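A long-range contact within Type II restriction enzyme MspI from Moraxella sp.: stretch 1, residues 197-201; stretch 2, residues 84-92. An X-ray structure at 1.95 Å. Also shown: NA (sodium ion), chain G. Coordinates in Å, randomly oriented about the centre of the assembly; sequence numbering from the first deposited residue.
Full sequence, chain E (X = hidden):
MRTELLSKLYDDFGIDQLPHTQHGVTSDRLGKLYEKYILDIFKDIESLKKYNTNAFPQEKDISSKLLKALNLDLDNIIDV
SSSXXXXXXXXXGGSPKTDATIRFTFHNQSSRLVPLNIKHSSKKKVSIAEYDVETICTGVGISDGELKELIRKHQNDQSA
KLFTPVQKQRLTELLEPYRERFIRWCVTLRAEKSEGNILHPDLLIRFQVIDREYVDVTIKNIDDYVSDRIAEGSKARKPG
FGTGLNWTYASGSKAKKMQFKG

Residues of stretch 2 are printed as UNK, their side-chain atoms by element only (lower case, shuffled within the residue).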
# COMPACT_ATOMS: atom_id res chain seq x y z
N ASN E 197 -13.36 5.63 4.92
CA ASN E 197 -13.26 6.95 4.29
C ASN E 197 -12.56 6.75 2.95
O ASN E 197 -11.41 6.33 2.91
CB ASN E 197 -12.43 7.89 5.17
CG ASN E 197 -12.42 9.32 4.65
OD1 ASN E 197 -12.42 9.55 3.44
ND2 ASN E 197 -12.40 10.27 5.56
N ILE E 198 -13.25 7.05 1.85
CA ILE E 198 -12.67 6.84 0.52
C ILE E 198 -11.34 7.56 0.27
O ILE E 198 -10.56 7.14 -0.59
CB ILE E 198 -13.69 7.20 -0.58
CG1 ILE E 198 -13.24 6.61 -1.92
CG2 ILE E 198 -13.86 8.71 -0.68
CD1 ILE E 198 -14.32 6.66 -2.99
N LEU E 199 -11.06 8.63 1.02
CA LEU E 199 -9.81 9.37 0.84
C LEU E 199 -8.59 8.66 1.45
O LEU E 199 -7.46 9.05 1.17
CB LEU E 199 -9.92 10.76 1.48
CG LEU E 199 -11.03 11.66 0.92
CD1 LEU E 199 -11.11 12.94 1.73
CD2 LEU E 199 -10.74 11.96 -0.55
N HIS E 200 -8.82 7.65 2.28
CA HIS E 200 -7.72 6.93 2.94
C HIS E 200 -7.91 5.41 2.85
O HIS E 200 -8.88 4.87 3.38
CB HIS E 200 -7.64 7.35 4.41
CG HIS E 200 -7.60 8.83 4.60
ND1 HIS E 200 -6.51 9.60 4.23
CD2 HIS E 200 -8.54 9.70 5.05
CE1 HIS E 200 -6.79 10.87 4.43
NE2 HIS E 200 -8.01 10.96 4.93
N PRO E 201 -6.96 4.70 2.21
CA PRO E 201 -7.05 3.24 2.08
C PRO E 201 -7.10 2.55 3.45
O PRO E 201 -6.40 2.97 4.38
CB PRO E 201 -5.78 2.87 1.33
CG PRO E 201 -5.36 4.13 0.66
CD PRO E 201 -5.70 5.20 1.65
N UNK E 84 -12.93 0.99 -9.51
CA UNK E 84 -11.69 1.74 -9.57
C UNK E 84 -12.01 3.08 -8.89
O UNK E 84 -13.15 3.54 -8.94
c UNK E 84 -11.32 1.99 -11.03
o UNK E 84 -10.19 3.81 -12.07
c UNK E 84 -10.14 2.94 -11.17
o UNK E 84 -9.16 2.82 -10.40
N UNK E 85 -11.02 3.68 -8.26
CA UNK E 85 -11.24 4.96 -7.59
C UNK E 85 -10.52 6.06 -8.34
O UNK E 85 -9.31 6.02 -8.54
c UNK E 85 -10.92 6.30 -5.47
c UNK E 85 -10.73 4.94 -6.14
o UNK E 85 -11.46 3.95 -5.40
N UNK E 86 -11.28 7.06 -8.77
CA UNK E 86 -10.69 8.19 -9.48
C UNK E 86 -11.50 9.40 -9.08
O UNK E 86 -12.51 9.73 -9.71
o UNK E 86 -10.85 9.38 -12.85
c UNK E 86 -10.26 9.11 -11.79
o UNK E 86 -9.27 9.75 -11.38
c UNK E 86 -10.76 7.94 -10.98
N UNK E 87 -11.06 10.06 -8.02
CA UNK E 87 -11.76 11.23 -7.49
C UNK E 87 -11.42 12.53 -8.19
O UNK E 87 -12.18 13.50 -8.14
c UNK E 87 -11.66 10.03 -5.24
c UNK E 87 -13.10 9.54 -5.41
c UNK E 87 -11.33 10.23 -3.76
c UNK E 87 -11.47 11.35 -5.99
N UNK E 88 -10.26 12.55 -8.85
CA UNK E 88 -9.85 13.74 -9.56
C UNK E 88 -9.61 14.94 -8.66
O UNK E 88 -9.82 16.08 -9.07
N UNK E 89 -9.18 14.68 -7.44
CA UNK E 89 -8.91 15.76 -6.50
C UNK E 89 -7.70 15.46 -5.63
O UNK E 89 -7.21 14.33 -5.60
c UNK E 89 -11.91 15.11 -4.07
n UNK E 89 -11.47 15.98 -2.98
c UNK E 89 -10.75 14.77 -5.01
c UNK E 89 -12.02 16.01 -1.77
n UNK E 89 -11.55 16.83 -0.84
n UNK E 89 -13.02 15.20 -1.49
c UNK E 89 -10.14 16.01 -5.62
N UNK E 90 -7.21 16.47 -4.94
CA UNK E 90 -6.06 16.30 -4.08
C UNK E 90 -6.42 16.78 -2.69
O UNK E 90 -7.36 17.57 -2.52
c UNK E 90 -4.63 16.85 -6.05
o UNK E 90 -5.06 18.50 -4.36
c UNK E 90 -4.84 17.10 -4.58
N UNK E 91 -5.70 16.29 -1.70
CA UNK E 91 -5.93 16.69 -0.32
C UNK E 91 -4.58 16.99 0.29
O UNK E 91 -3.57 16.98 -0.40
c UNK E 91 -6.25 13.12 1.22
c UNK E 91 -8.01 15.31 -0.01
c UNK E 91 -5.74 14.29 0.40
c UNK E 91 -6.59 15.56 0.49
N UNK E 92 -4.58 17.26 1.59
CA UNK E 92 -3.33 17.55 2.28
C UNK E 92 -2.39 16.38 2.06
O UNK E 92 -2.63 15.27 2.54
c UNK E 92 -3.60 17.74 3.77
NA NA G . -6.93 2.53 -9.72
O HOH W 1 -7.09 4.76 -9.27
O HOH W 2 -4.61 2.89 -9.21

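Position 84 carries two side-chain carbons, the second bearing two oxygens, a carboxylate on the shortest possible stem: Asp 84. It lies out of reach of stretch 1; its OD2 instead binds the sodium ion, NA, at 2.4 Å.

Position 85 has one carbon carrying one oxygen and one carbon, a branch at CB that identifies Thr 85. Its CA-to-CB bond points toward stretch 1, and its methyl CG2 lies 4.2 Å from Ile 198 CD1. The backbone faces a different partner: Thr 85 O accepts a hydrogen bond from water 1 (O to O, 2.7 Å), which also binds the sodium.

Position 86 repeats the pattern of two carbons and two terminal oxygens, hence Asp 86, again too distant to touch stretch 1.

Position 87 has four carbons forked at the second, so it is Leu 87. With chi1 m and chi2 t, it reaches two neighbours: CD2 is 4.0 Å from Ile 198 CD1, and CD1 is 3.7 Å from Leu 199 CD2, the closest approach in the contact.

Position 88 has no side-chain atoms, which makes it Gly 88; its phi of 64° is itself favourable to glycine.

Position 89 shows three carbons, a nitrogen, then a carbon carrying two more nitrogens. This guanidinium defines Arg 89. Leu 199 CD2 lies over one face of the group, 4.1 Å from Arg 89 NH1, an approach of a methyl to a flat surface.

Position 90 has one carbon bearing an oxygen and a carbon, giving Thr 90, with its CA-to-CB bond directed away from stretch 1.

Position 91 has four carbons forked at the first, one arm two carbons long: Ile 91. Its CG2 is 4.3 Å from Leu 199 CD1, while its CD1 lies 4.2 Å from Leu 199 O and 4.0 Å from His 200 CE1, approaching the ring obliquely.

Position 92 has a single carbon, Ala 92, which makes no contact.

The contact buries 296 Å² in total and contains no hydrogen bond between the stretches; it rests on apolar packing. A type I turn from Asn 197 to His 200 sets the shape of stretch 1, held by His 200 N to Asn 197 O (3.0 Å) and by Leu 199 N to Asn 197 OD1 (2.9 Å, 160°). From this turn, Leu 199 packs against Leu 87, Arg 89 and Ile 91, while Ile 198 meets Thr 85 and Leu 87. Residues at least 108 positions apart in sequence are thus joined by side-chain packing without any regular strand pairing.

Stretch 2 84-92: DTDLGRTIA
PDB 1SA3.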